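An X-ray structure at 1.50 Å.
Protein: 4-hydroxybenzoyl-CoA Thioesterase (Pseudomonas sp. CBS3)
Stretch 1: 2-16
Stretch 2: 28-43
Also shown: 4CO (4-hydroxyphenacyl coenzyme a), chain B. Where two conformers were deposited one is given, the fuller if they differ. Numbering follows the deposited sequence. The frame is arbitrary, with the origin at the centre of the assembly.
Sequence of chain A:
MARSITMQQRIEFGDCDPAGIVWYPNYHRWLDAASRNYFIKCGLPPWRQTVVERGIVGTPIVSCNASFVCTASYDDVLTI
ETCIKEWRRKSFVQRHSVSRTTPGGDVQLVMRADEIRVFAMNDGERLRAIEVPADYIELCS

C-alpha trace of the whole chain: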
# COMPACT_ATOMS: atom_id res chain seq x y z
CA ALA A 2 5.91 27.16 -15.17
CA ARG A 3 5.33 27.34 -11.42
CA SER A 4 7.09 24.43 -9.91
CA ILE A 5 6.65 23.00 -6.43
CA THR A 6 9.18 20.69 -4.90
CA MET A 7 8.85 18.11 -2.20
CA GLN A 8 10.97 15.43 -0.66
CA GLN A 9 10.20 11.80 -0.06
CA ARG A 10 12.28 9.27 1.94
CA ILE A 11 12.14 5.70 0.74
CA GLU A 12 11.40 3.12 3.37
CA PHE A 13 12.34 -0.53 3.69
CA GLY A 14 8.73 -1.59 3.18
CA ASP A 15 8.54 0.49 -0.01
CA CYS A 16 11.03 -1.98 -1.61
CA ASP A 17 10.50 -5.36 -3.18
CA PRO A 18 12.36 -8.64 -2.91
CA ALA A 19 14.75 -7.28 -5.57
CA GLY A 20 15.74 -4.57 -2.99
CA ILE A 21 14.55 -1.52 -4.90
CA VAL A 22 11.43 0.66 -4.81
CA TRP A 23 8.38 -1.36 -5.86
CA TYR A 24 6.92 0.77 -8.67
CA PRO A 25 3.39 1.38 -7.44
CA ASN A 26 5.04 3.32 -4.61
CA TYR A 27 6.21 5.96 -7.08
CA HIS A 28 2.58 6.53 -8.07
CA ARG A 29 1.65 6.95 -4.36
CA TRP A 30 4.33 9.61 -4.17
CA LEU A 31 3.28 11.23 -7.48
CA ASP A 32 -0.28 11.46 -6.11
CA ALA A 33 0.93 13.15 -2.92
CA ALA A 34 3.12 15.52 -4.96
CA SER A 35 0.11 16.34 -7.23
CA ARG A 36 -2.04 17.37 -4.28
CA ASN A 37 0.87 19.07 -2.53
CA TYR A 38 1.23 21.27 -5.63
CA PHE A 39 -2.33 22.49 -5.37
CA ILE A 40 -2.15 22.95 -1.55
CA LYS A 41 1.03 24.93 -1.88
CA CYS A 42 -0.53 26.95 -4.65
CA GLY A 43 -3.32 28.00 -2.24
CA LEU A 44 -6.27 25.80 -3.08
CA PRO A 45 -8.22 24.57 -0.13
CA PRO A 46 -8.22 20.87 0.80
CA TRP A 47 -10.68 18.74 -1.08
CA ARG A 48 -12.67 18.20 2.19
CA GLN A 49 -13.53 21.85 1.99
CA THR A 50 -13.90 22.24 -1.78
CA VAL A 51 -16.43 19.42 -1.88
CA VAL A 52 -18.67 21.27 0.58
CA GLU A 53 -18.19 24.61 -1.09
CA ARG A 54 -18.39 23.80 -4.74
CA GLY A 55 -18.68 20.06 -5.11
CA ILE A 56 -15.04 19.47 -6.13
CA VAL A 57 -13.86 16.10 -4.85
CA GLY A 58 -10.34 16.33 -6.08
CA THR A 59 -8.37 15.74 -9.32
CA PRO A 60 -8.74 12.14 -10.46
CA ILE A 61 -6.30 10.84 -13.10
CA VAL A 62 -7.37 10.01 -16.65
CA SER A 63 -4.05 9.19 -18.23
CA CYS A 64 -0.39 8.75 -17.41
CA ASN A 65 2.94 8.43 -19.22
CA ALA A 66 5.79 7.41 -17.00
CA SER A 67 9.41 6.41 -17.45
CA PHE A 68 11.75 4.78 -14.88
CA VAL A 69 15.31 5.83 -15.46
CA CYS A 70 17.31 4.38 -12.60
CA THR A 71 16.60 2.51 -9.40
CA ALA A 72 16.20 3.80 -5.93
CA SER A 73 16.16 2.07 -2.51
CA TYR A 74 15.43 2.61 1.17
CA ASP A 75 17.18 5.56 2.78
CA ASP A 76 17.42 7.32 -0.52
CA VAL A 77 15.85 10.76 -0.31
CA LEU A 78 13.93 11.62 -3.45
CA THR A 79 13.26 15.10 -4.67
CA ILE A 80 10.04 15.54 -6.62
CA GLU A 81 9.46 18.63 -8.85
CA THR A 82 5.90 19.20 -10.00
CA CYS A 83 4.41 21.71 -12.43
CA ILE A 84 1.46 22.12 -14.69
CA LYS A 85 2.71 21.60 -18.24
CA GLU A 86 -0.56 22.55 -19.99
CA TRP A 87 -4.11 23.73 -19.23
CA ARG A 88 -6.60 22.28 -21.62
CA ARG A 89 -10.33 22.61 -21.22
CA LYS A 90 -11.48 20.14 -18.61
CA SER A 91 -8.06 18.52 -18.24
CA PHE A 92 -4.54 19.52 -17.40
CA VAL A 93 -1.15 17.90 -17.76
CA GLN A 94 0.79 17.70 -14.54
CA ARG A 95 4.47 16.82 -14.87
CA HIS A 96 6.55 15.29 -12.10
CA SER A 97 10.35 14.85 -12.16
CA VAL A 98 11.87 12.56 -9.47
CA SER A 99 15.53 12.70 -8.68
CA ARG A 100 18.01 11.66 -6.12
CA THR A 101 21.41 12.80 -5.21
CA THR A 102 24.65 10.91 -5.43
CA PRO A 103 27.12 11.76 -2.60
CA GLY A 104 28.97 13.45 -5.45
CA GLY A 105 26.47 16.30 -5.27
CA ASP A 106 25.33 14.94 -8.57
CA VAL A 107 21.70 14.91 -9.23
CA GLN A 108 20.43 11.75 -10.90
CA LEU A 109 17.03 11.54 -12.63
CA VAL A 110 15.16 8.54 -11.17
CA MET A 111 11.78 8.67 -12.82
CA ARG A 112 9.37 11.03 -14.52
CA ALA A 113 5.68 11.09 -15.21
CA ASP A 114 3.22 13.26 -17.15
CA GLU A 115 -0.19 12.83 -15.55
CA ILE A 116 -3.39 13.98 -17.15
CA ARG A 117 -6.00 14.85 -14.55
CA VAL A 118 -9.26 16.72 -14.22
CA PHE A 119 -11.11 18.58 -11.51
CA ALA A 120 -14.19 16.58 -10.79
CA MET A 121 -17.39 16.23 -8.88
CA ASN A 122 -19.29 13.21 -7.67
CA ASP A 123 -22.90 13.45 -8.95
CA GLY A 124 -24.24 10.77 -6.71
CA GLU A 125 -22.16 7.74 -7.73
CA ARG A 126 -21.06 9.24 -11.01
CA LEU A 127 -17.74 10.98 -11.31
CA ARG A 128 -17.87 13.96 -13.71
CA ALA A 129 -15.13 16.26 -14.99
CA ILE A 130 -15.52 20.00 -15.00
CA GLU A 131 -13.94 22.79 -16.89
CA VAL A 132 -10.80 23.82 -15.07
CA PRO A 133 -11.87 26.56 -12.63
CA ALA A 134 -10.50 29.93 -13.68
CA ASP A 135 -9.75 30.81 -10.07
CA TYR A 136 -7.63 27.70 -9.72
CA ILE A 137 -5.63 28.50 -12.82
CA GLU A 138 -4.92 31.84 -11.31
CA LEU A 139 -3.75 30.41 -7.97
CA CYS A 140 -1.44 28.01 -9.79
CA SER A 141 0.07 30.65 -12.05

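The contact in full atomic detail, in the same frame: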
# COMPACT_ATOMS: atom_id res chain seq x y z
N ALA A 2 7.15 27.03 -15.91
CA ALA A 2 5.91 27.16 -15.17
C ALA A 2 6.23 27.04 -13.70
O ALA A 2 7.37 26.65 -13.37
CB ALA A 2 4.86 26.13 -15.60
N ARG A 3 5.23 27.38 -12.88
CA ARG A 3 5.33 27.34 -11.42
C ARG A 3 5.54 25.91 -10.98
O ARG A 3 4.72 25.04 -11.24
CB ARG A 3 4.10 27.89 -10.74
CG ARG A 3 4.21 27.83 -9.24
CD ARG A 3 3.23 28.78 -8.58
NE ARG A 3 3.50 28.91 -7.16
CZ ARG A 3 2.61 29.36 -6.30
NH1 ARG A 3 1.38 29.71 -6.69
NH2 ARG A 3 2.98 29.44 -5.03
N SER A 4 6.66 25.73 -10.37
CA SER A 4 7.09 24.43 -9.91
C SER A 4 7.12 24.32 -8.38
O SER A 4 7.56 25.20 -7.66
CB SER A 4 8.47 24.24 -10.55
OG SER A 4 9.11 23.09 -10.08
N ILE A 5 6.63 23.21 -7.87
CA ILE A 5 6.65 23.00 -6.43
C ILE A 5 7.52 21.76 -6.18
O ILE A 5 7.43 20.75 -6.89
CB ILE A 5 5.23 22.76 -5.88
CG1 ILE A 5 4.34 23.99 -6.15
CG2 ILE A 5 5.20 22.39 -4.39
CD1 ILE A 5 4.72 25.21 -5.29
N THR A 6 8.34 21.83 -5.16
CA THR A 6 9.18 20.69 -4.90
C THR A 6 8.89 20.12 -3.55
O THR A 6 8.54 20.84 -2.60
CB THR A 6 10.65 21.14 -4.88
OG1 THR A 6 11.07 21.46 -6.19
CG2 THR A 6 11.49 20.00 -4.35
N MET A 7 9.04 18.81 -3.46
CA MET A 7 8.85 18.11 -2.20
C MET A 7 9.78 16.93 -2.13
O MET A 7 10.21 16.40 -3.15
CB MET A 7 7.42 17.72 -1.79
CG MET A 7 6.85 16.65 -2.66
SD MET A 7 5.29 16.01 -1.99
CE MET A 7 5.85 15.11 -0.54
N GLN A 8 10.08 16.55 -0.91
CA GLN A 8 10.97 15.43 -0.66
C GLN A 8 10.21 14.23 -0.16
O GLN A 8 9.14 14.34 0.46
CB GLN A 8 12.09 15.81 0.29
CG GLN A 8 12.98 16.90 -0.35
CD GLN A 8 14.39 16.94 0.21
OE1 GLN A 8 15.35 16.80 -0.56
NE2 GLN A 8 14.51 17.15 1.52
N GLN A 9 10.79 13.06 -0.46
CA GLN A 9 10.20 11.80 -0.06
C GLN A 9 11.28 10.75 0.30
O GLN A 9 12.13 10.38 -0.53
CB GLN A 9 9.20 11.33 -1.13
CG GLN A 9 8.61 9.96 -0.75
CD GLN A 9 7.81 10.07 0.53
OE1 GLN A 9 6.93 10.93 0.58
NE2 GLN A 9 8.14 9.27 1.57
N ARG A 10 11.28 10.26 1.56
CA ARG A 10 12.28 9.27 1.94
C ARG A 10 11.74 7.89 1.62
O ARG A 10 10.56 7.65 1.82
CB ARG A 10 12.79 9.35 3.37
CG ARG A 10 14.14 8.62 3.50
CD ARG A 10 14.77 8.61 4.90
NE ARG A 10 13.91 7.93 5.89
CZ ARG A 10 13.72 8.31 7.17
NH1 ARG A 10 14.31 9.38 7.71
NH2 ARG A 10 12.90 7.60 7.94
N ILE A 11 12.59 7.04 1.12
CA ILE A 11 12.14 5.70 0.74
C ILE A 11 12.37 4.81 1.94
O ILE A 11 13.45 4.87 2.54
CB ILE A 11 12.91 5.16 -0.46
CG1 ILE A 11 12.69 6.08 -1.70
CG2 ILE A 11 12.49 3.70 -0.72
CD1 ILE A 11 13.56 5.71 -2.93
N GLU A 12 11.37 4.00 2.23
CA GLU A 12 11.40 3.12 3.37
C GLU A 12 11.64 1.67 2.98
O GLU A 12 11.44 1.29 1.85
CB GLU A 12 10.09 3.28 4.18
CG GLU A 12 9.96 4.68 4.86
CD GLU A 12 11.12 5.02 5.80
OE1 GLU A 12 11.87 4.20 6.31
OE2 GLU A 12 11.24 6.31 6.06
N PHE A 13 12.07 0.85 3.94
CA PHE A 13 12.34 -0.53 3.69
C PHE A 13 11.13 -1.24 3.08
O PHE A 13 11.26 -2.01 2.12
CB PHE A 13 12.67 -1.15 5.06
CG PHE A 13 12.93 -2.61 5.09
CD1 PHE A 13 14.19 -3.07 4.75
CD2 PHE A 13 11.95 -3.51 5.48
CE1 PHE A 13 14.46 -4.43 4.83
CE2 PHE A 13 12.19 -4.89 5.56
CZ PHE A 13 13.47 -5.34 5.22
N GLY A 14 9.96 -0.96 3.64
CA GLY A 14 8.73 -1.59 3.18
C GLY A 14 8.30 -1.12 1.79
O GLY A 14 7.45 -1.78 1.17
N ASP A 15 8.87 -0.02 1.32
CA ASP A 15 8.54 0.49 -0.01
C ASP A 15 9.30 -0.28 -1.09
O ASP A 15 9.10 -0.05 -2.28
CB ASP A 15 8.95 1.95 -0.14
CG ASP A 15 8.13 2.82 0.77
OD1 ASP A 15 6.99 2.56 1.05
OD2 ASP A 15 8.73 3.91 1.18
N CYS A 16 10.19 -1.18 -0.67
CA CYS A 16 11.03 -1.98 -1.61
C CYS A 16 10.55 -3.41 -1.73
O CYS A 16 9.90 -3.96 -0.84
CB CYS A 16 12.50 -1.96 -1.20
SG CYS A 16 13.14 -0.26 -1.11
N HIS A 28 3.86 5.90 -7.80
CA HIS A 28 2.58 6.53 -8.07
C HIS A 28 1.96 7.09 -6.78
O HIS A 28 1.31 8.12 -6.81
CB HIS A 28 1.63 5.51 -8.76
CG HIS A 28 2.17 5.16 -10.11
ND1 HIS A 28 2.15 6.08 -11.18
CD2 HIS A 28 2.76 4.00 -10.54
CE1 HIS A 28 2.72 5.46 -12.24
NE2 HIS A 28 3.09 4.21 -11.88
N ARG A 29 2.18 6.42 -5.62
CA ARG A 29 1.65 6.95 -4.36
C ARG A 29 2.32 8.30 -4.16
O ARG A 29 1.66 9.26 -3.81
CB ARG A 29 2.11 6.08 -3.16
CG ARG A 29 1.34 4.79 -2.96
CD ARG A 29 1.28 4.41 -1.47
NE ARG A 29 2.60 4.10 -0.96
CZ ARG A 29 3.33 4.89 -0.17
NH1 ARG A 29 2.86 6.04 0.23
NH2 ARG A 29 4.56 4.50 0.25
N TRP A 30 3.63 8.35 -4.39
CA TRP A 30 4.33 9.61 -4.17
C TRP A 30 3.93 10.70 -5.18
O TRP A 30 3.85 11.92 -4.82
CB TRP A 30 5.85 9.40 -4.10
CG TRP A 30 6.21 8.44 -3.02
CD1 TRP A 30 5.62 8.32 -1.80
CD2 TRP A 30 7.25 7.47 -3.07
NE1 TRP A 30 6.24 7.31 -1.08
CE2 TRP A 30 7.23 6.76 -1.86
CE3 TRP A 30 8.17 7.10 -4.06
CZ2 TRP A 30 8.14 5.73 -1.64
CZ3 TRP A 30 9.07 6.10 -3.83
CH2 TRP A 30 9.04 5.40 -2.62
N LEU A 31 3.71 10.28 -6.44
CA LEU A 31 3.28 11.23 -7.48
C LEU A 31 1.93 11.82 -7.07
O LEU A 31 1.69 13.00 -7.19
CB LEU A 31 3.18 10.55 -8.86
CG LEU A 31 4.43 10.76 -9.73
CD1 LEU A 31 5.67 11.01 -8.88
CD2 LEU A 31 4.64 9.58 -10.68
N ASP A 32 1.03 10.97 -6.54
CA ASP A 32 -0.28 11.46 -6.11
C ASP A 32 -0.16 12.46 -4.96
O ASP A 32 -0.90 13.48 -4.91
CB ASP A 32 -1.23 10.30 -5.76
CG ASP A 32 -2.64 10.82 -5.74
OD1 ASP A 32 -3.13 11.35 -6.72
OD2 ASP A 32 -3.29 10.64 -4.60
N ALA A 33 0.77 12.21 -4.03
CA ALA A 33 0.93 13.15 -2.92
C ALA A 33 1.53 14.44 -3.47
O ALA A 33 1.17 15.56 -3.08
CB ALA A 33 1.87 12.55 -1.86
N ALA A 34 2.49 14.30 -4.41
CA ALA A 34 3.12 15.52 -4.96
C ALA A 34 2.08 16.33 -5.76
O ALA A 34 2.10 17.54 -5.80
CB ALA A 34 4.29 15.16 -5.86
N SER A 35 1.16 15.65 -6.44
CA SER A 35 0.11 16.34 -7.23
C SER A 35 -0.76 17.24 -6.33
O SER A 35 -1.09 18.40 -6.64
CB SER A 35 -0.78 15.29 -7.90
OG SER A 35 -1.97 15.88 -8.46
N ARG A 36 -1.17 16.66 -5.20
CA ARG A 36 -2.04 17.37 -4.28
C ARG A 36 -1.26 18.45 -3.56
O ARG A 36 -1.79 19.53 -3.29
CB ARG A 36 -2.65 16.41 -3.27
CG ARG A 36 -3.93 16.97 -2.66
CD ARG A 36 -4.58 15.97 -1.70
NE ARG A 36 -3.71 15.69 -0.53
CZ ARG A 36 -3.64 16.46 0.56
NH1 ARG A 36 -4.37 17.56 0.72
NH2 ARG A 36 -2.80 16.11 1.54
N ASN A 37 -0.01 18.12 -3.21
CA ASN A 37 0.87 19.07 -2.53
C ASN A 37 1.02 20.34 -3.38
O ASN A 37 1.12 21.49 -2.87
CB ASN A 37 2.26 18.42 -2.27
CG ASN A 37 3.21 19.42 -1.58
OD1 ASN A 37 3.04 19.71 -0.36
ND2 ASN A 37 4.16 19.96 -2.32
N TYR A 38 1.09 20.14 -4.71
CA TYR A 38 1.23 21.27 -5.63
C TYR A 38 0.05 22.19 -5.45
O TYR A 38 0.20 23.38 -5.25
CB TYR A 38 1.23 20.74 -7.08
CG TYR A 38 1.18 21.82 -8.12
CD1 TYR A 38 2.35 22.44 -8.57
CD2 TYR A 38 -0.05 22.20 -8.67
CE1 TYR A 38 2.30 23.44 -9.55
CE2 TYR A 38 -0.12 23.20 -9.65
CZ TYR A 38 1.06 23.81 -10.07
OH TYR A 38 0.94 24.79 -11.03
N PHE A 39 -1.16 21.64 -5.52
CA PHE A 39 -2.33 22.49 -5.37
C PHE A 39 -2.40 23.14 -3.98
O PHE A 39 -2.76 24.34 -3.90
CB PHE A 39 -3.62 21.68 -5.65
CG PHE A 39 -3.70 21.30 -7.11
CD1 PHE A 39 -3.73 22.31 -8.07
CD2 PHE A 39 -3.73 19.97 -7.56
CE1 PHE A 39 -3.80 22.03 -9.43
CE2 PHE A 39 -3.78 19.66 -8.92
CZ PHE A 39 -3.83 20.70 -9.86
N ILE A 40 -2.08 22.38 -2.90
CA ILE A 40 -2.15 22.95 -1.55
C ILE A 40 -1.16 24.12 -1.42
O ILE A 40 -1.49 25.19 -0.87
CB ILE A 40 -1.90 21.91 -0.45
CG1 ILE A 40 -3.06 20.91 -0.36
CG2 ILE A 40 -1.60 22.55 0.90
CD1 ILE A 40 -4.37 21.50 0.19
N LYS A 41 0.04 23.90 -1.95
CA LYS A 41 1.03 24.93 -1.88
C LYS A 41 0.65 26.11 -2.72
O LYS A 41 1.04 27.24 -2.42
CB LYS A 41 2.42 24.40 -2.21
CG LYS A 41 2.92 23.42 -1.13
CD LYS A 41 3.20 24.12 0.21
CE LYS A 41 3.93 23.24 1.23
NZ LYS A 41 3.22 21.97 1.39
N CYS A 42 -0.10 25.86 -3.79
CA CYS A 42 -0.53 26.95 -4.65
C CYS A 42 -1.68 27.75 -4.02
O CYS A 42 -2.09 28.79 -4.54
CB CYS A 42 -0.88 26.50 -6.07
SG CYS A 42 0.63 26.18 -7.02
N GLY A 43 -2.23 27.26 -2.91
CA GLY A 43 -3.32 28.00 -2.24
C GLY A 43 -4.72 27.44 -2.37
O GLY A 43 -5.66 28.05 -1.87
N1A 4CO B . -6.06 10.93 -22.41
C2A 4CO B . -6.09 12.29 -22.44
N3A 4CO B . -7.04 13.08 -22.02
C4A 4CO B . -8.08 12.39 -21.50
C5A 4CO B . -8.20 11.01 -21.42
C6A 4CO B . -7.12 10.25 -21.90
N6A 4CO B . -7.11 8.94 -21.87
N7A 4CO B . -9.41 10.65 -20.84
C8A 4CO B . -10.02 11.81 -20.59
N9A 4CO B . -9.27 12.89 -20.99
C1D 4CO B . -9.64 14.31 -20.96
C2D 4CO B . -10.71 14.63 -22.00
O2D 4CO B . -10.15 14.77 -23.31
C3D 4CO B . -11.17 15.98 -21.47
O3D 4CO B . -10.15 16.93 -21.60
P3D 4CO B . -10.41 18.36 -22.23
O7A 4CO B . -10.34 18.20 -23.67
O8A 4CO B . -11.71 18.87 -21.79
O9A 4CO B . -9.27 19.29 -21.71
C4D 4CO B . -11.23 15.64 -19.98
O4D 4CO B . -10.31 14.52 -19.78
C5D 4CO B . -12.58 15.37 -19.40
O5D 4CO B . -13.05 14.13 -19.94
P1A 4CO B . -14.52 14.06 -20.51
O1A 4CO B . -14.57 12.75 -21.16
O2A 4CO B . -14.81 15.15 -21.42
O3A 4CO B . -15.52 14.18 -19.37
P2A 4CO B . -16.22 13.06 -18.45
O4A 4CO B . -16.92 13.80 -17.38
O5A 4CO B . -17.19 12.34 -19.27
O6A 4CO B . -15.19 11.87 -17.98
CBP 4CO B . -14.08 11.08 -16.08
CCP 4CO B . -14.17 12.23 -17.09
CDP 4CO B . -15.43 10.86 -15.37
CEP 4CO B . -12.95 11.34 -15.09
CAP 4CO B . -13.92 9.73 -16.79
OAP 4CO B . -12.76 9.75 -17.63
C9P 4CO B . -13.53 8.63 -15.80
O9P 4CO B . -14.32 8.28 -14.94
N8P 4CO B . -12.18 8.11 -15.88
C7P 4CO B . -11.86 7.24 -14.74
C6P 4CO B . -11.21 8.03 -13.59
C5P 4CO B . -10.57 7.04 -12.61
O5P 4CO B . -11.21 6.13 -12.08
N4P 4CO B . -9.17 7.30 -12.38
C3P 4CO B . -8.48 6.32 -11.55
C2P 4CO B . -8.83 6.47 -10.10
S1P 4CO B . -9.10 8.16 -9.56
O1B 4CO B . -6.71 8.04 -7.34
C1B 4CO B . -7.73 8.70 -7.35
C2B 4CO B . -7.67 10.13 -7.04
C3B 4CO B . -8.86 10.89 -7.04
C4B 4CO B . -8.82 12.25 -6.72
C5B 4CO B . -7.59 12.84 -6.37
O2B 4CO B . -7.54 14.20 -5.98
C6B 4CO B . -6.40 12.08 -6.39
C7B 4CO B . -6.43 10.71 -6.73
CB 4CO B . -9.03 8.10 -7.73
O HOH W 1 2.67 25.00 -12.81
O HOH W 2 -1.02 31.12 -5.13
O HOH W 3 0.69 30.03 -2.73
O HOH W 4 6.30 21.41 -1.07
O HOH W 5 7.33 5.92 1.86

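A strand lies across a helix of the same chain in a largely apolar contact, with one salt bridge at one end and waters filling the polar gaps. The strand includes residues 5 to 10, and the helix, already under way at residue 28, includes residues 28 to 40. Their axes come within 8.5 Å, and their directions differ by 128°, so the two cross obliquely, nearer antiparallel than parallel. The contact buries 692 Å², both sides summed.

The register follows the alternation of the strand. Ile 5, Met 7 and Gln 9 point toward the helix, while Thr 6 and Arg 10 point away. Ile 5 faces Tyr 38, Met 7 faces Ala 34, and Gln 9 faces Trp 30. These helix positions are four residues apart, about one turn, so each second strand residue meets the next turn.

Ile 5 packs on Tyr 38, with CG1 3.5 Å from Tyr 38 CD1. Its CD1 also lies 3.9 Å from Lys 41 CB, the aliphatic part of a side chain whose NZ bonds to Asn 37 OD1 at 2.9 Å. The strand comes nearest the helix here, with the CA atoms of Ile 5 and Tyr 38 5.7 Å apart. Met 7 reaches Ala 34, where SD is 3.7 Å from Ala 34 CA. The sulfur lies close to the helix backbone, beside the small side chain of Ala 34.

Trp 30 has the largest area covered. Gln 9 lays its aliphatic CG over the indole face, 3.4 Å from the centroid of the five-membered ring, a CH-pi contact. Within the same stretch, Gln 9 NE2 donates a hydrogen bond to Arg 10 O at 2.9 Å. Ile 11 CG1 adds an apolar contact 3.8 Å from Trp 30 CH2.

Asp 15 closes this end. Its OD1 forms a salt bridge with Arg 29 NH2 at 3.2 Å; the hydrogen bond within it is weak, with an angle of 123°. Its OD2 accepts from Glu 12 N at 2.8 Å, which ties the carboxylate to the backbone of Glu 12. OD2 also sits at the indole edge, 3.4 Å from Trp 30 CZ2.

At the other end, Arg 3 reaches over to Lys 41 and Cys 42. Its guanidinium has Cys 42 SG over one face, 3.6 Å from NH1. Waters bridge Arg 3 NH1 to Cys 42 O and Arg 3 NH2 to Lys 41 O. Another links Arg 3 O to Tyr 38 OH, and a fourth joins Thr 6 O to Asn 37 ND2.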